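Local coordinates for DUF3201 domain-containing protein (Pyrococcus furiosus, PDB 1YB3) that is of unknown function, a member of the uncharacterised DUF3201 family from a hyperthermophilic archaeon, at residues F83-A88 and K163-L168. Residues are numbered along the deposited sequence; the frame is centred on the assembly and turned at random.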
loop_
_atom_site.group_PDB
_atom_site.type_symbol
_atom_site.label_atom_id
_atom_site.label_comp_id
_atom_site.label_asym_id
_atom_site.label_seq_id
_atom_site.Cartn_x
_atom_site.Cartn_y
_atom_site.Cartn_z
ATOM N N PHE A 83 5.823 -6.907 -3.326
ATOM C CA PHE A 83 4.494 -6.778 -2.748
ATOM C C PHE A 83 4.241 -5.363 -2.192
ATOM O O PHE A 83 5.169 -4.664 -1.744
ATOM C CB PHE A 83 4.336 -7.696 -1.539
ATOM C CG PHE A 83 4.383 -9.165 -1.830
ATOM C CD1 PHE A 83 3.332 -9.809 -2.507
ATOM C CD2 PHE A 83 5.435 -9.935 -1.338
ATOM C CE1 PHE A 83 3.361 -11.187 -2.724
ATOM C CE2 PHE A 83 5.472 -11.322 -1.543
ATOM C CZ PHE A 83 4.438 -11.949 -2.239
ATOM N N TYR A 84 2.973 -4.981 -2.158
ATOM C CA TYR A 84 2.546 -3.805 -1.406
ATOM C C TYR A 84 1.129 -4.033 -0.885
ATOM O O TYR A 84 0.399 -4.902 -1.376
ATOM C CB TYR A 84 2.592 -2.549 -2.275
ATOM C CG TYR A 84 1.525 -2.556 -3.348
ATOM C CD1 TYR A 84 0.277 -2.011 -3.099
ATOM C CD2 TYR A 84 1.750 -3.172 -4.587
ATOM C CE1 TYR A 84 -0.749 -2.051 -4.073
ATOM C CE2 TYR A 84 0.739 -3.207 -5.564
ATOM C CZ TYR A 84 -0.488 -2.646 -5.300
ATOM O OH TYR A 84 -1.491 -2.688 -6.251
ATOM N N PHE A 85 0.751 -3.262 0.130
ATOM C CA PHE A 85 -0.654 -3.113 0.444
ATOM C C PHE A 85 -0.908 -1.650 0.731
ATOM O O PHE A 85 0.013 -0.889 1.044
ATOM C CB PHE A 85 -1.097 -4.025 1.610
ATOM C CG PHE A 85 -0.456 -3.676 2.933
ATOM C CD1 PHE A 85 -1.067 -2.763 3.784
ATOM C CD2 PHE A 85 0.732 -4.279 3.322
ATOM C CE1 PHE A 85 -0.493 -2.433 5.020
ATOM C CE2 PHE A 85 1.340 -3.935 4.561
ATOM C CZ PHE A 85 0.718 -3.001 5.395
ATOM N N VAL A 86 -2.163 -1.261 0.570
ATOM C CA VAL A 86 -2.563 0.124 0.797
ATOM C C VAL A 86 -3.971 0.141 1.355
ATOM O O VAL A 86 -4.819 -0.635 0.901
ATOM C CB VAL A 86 -2.462 0.970 -0.524
ATOM C CG1 VAL A 86 -3.220 0.317 -1.659
ATOM C CG2 VAL A 86 -2.904 2.436 -0.297
ATOM N N PHE A 87 -4.224 1.011 2.342
ATOM C CA PHE A 87 -5.580 1.243 2.822
ATOM C C PHE A 87 -5.898 2.716 2.725
ATOM O O PHE A 87 -5.039 3.547 3.035
ATOM C CB PHE A 87 -5.718 0.818 4.281
ATOM C CG PHE A 87 -5.950 -0.665 4.452
ATOM C CD1 PHE A 87 -7.241 -1.164 4.467
ATOM C CD2 PHE A 87 -4.881 -1.533 4.602
ATOM C CE1 PHE A 87 -7.486 -2.530 4.615
ATOM C CE2 PHE A 87 -5.118 -2.928 4.759
ATOM C CZ PHE A 87 -6.414 -3.398 4.763
ATOM N N ALA A 88 -7.131 3.008 2.319
ATOM C CA ALA A 88 -7.624 4.382 2.193
ATOM C C ALA A 88 -8.617 4.639 3.305
ATOM O O ALA A 88 -9.510 3.803 3.551
ATOM C CB ALA A 88 -8.296 4.581 0.840
ATOM N N LYS A 163 -0.968 -7.564 9.201
ATOM C CA LYS A 163 -1.475 -7.836 10.550
ATOM C C LYS A 163 -1.189 -6.645 11.479
ATOM O O LYS A 163 -2.079 -6.169 12.187
ATOM C CB LYS A 163 -0.845 -9.124 11.100
ATOM C CG LYS A 163 -1.201 -9.390 12.565
ATOM C CD LYS A 163 -0.686 -10.748 13.054
ATOM C CE LYS A 163 0.815 -10.759 13.233
ATOM N NZ LYS A 163 1.255 -11.977 13.986
ATOM N N ARG A 164 0.055 -6.162 11.471
ATOM C CA ARG A 164 0.432 -4.991 12.276
ATOM C C ARG A 164 -0.389 -3.754 11.884
ATOM O O ARG A 164 -0.805 -2.980 12.736
ATOM C CB ARG A 164 1.942 -4.712 12.225
ATOM C CG ARG A 164 2.787 -5.793 12.944
ATOM C CD ARG A 164 4.290 -5.551 12.799
ATOM N NE ARG A 164 4.756 -4.450 13.630
ATOM C CZ ARG A 164 5.096 -3.245 13.178
ATOM N NH1 ARG A 164 5.012 -2.967 11.881
ATOM N NH2 ARG A 164 5.525 -2.311 14.027
ATOM N N PHE A 165 -0.632 -3.582 10.582
ATOM C CA PHE A 165 -1.407 -2.454 10.154
ATOM C C PHE A 165 -2.849 -2.531 10.653
ATOM O O PHE A 165 -3.408 -1.544 11.170
ATOM C CB PHE A 165 -1.373 -2.314 8.616
ATOM C CG PHE A 165 -1.961 -1.009 8.138
ATOM C CD1 PHE A 165 -1.136 0.119 7.977
ATOM C CD2 PHE A 165 -3.337 -0.887 7.912
ATOM C CE1 PHE A 165 -1.679 1.344 7.577
ATOM C CE2 PHE A 165 -3.899 0.350 7.501
ATOM C CZ PHE A 165 -3.054 1.460 7.323
ATOM N N ILE A 166 -3.450 -3.710 10.504
ATOM C CA ILE A 166 -4.838 -3.916 10.948
ATOM C C ILE A 166 -4.958 -3.670 12.463
ATOM O O ILE A 166 -5.887 -2.994 12.909
ATOM C CB ILE A 166 -5.391 -5.308 10.512
ATOM C CG1 ILE A 166 -5.638 -5.319 8.991
ATOM C CG2 ILE A 166 -6.688 -5.640 11.260
ATOM C CD1 ILE A 166 -5.819 -6.716 8.370
ATOM N N GLU A 167 -3.983 -4.149 13.217
ATOM C CA GLU A 167 -3.984 -3.991 14.680
ATOM C C GLU A 167 -3.855 -2.502 15.062
ATOM O O GLU A 167 -4.557 -2.019 15.955
ATOM C CB GLU A 167 -2.904 -4.869 15.313
ATOM C CG GLU A 167 -3.220 -6.364 15.155
ATOM C CD GLU A 167 -2.044 -7.301 15.456
ATOM O OE1 GLU A 167 -0.870 -6.837 15.517
ATOM O OE2 GLU A 167 -2.319 -8.521 15.598
ATOM N N LEU A 168 -2.998 -1.767 14.351
ATOM C CA LEU A 168 -2.869 -0.332 14.598
ATOM C C LEU A 168 -4.180 0.385 14.247
ATOM O O LEU A 168 -4.665 1.230 15.003
ATOM C CB LEU A 168 -1.710 0.239 13.791
ATOM C CG LEU A 168 -1.529 1.752 13.828
ATOM C CD1 LEU A 168 -1.252 2.288 15.247
ATOM C CD2 LEU A 168 -0.407 2.152 12.852
#
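The edge of Phe85 points toward the face of Phe165, an offset edge-to-face pair with the planes at 72°. Phe165 CD1 lies at the edge of the Phe85 ring and in its plane. Within this pair Phe85 CE1 reaches Phe165 CB at 3.7 Å, close to the root of the side chain. Phe87 meets Phe165 quite differently: these two rings are near parallel, at 10°, but slid so far past each other that they barely overlap. Phe165 CE2 lies obliquely to the Phe87 ring, 3.6 Å from Phe87 CD2, and also touches Phe87 CB. Phe165 holds CG anti to its backbone N (chi1 -170°), which carries the ring out from the helix toward the strand. The three rings form a buried aromatic cluster where helix 155-171 packs on strand 82-90, a central member of a seven-stranded antiparallel sheet. Phe85 and Phe87, two residues apart, both direct their CB atoms at the helix, whereas Val86 between them points away. Phenylalanine suits all three places, since a flat, wholly apolar ring spans the gap and brings no polar atom needing a partner. Replacing Phe165 by an alanine is likely to leave the edge of Phe85 and the ring of Phe87 without their aromatic mate and to open a gap between helix and sheet. Val102 of helix 96-105 also touches Phe165, and Ile162 packs on Phe85.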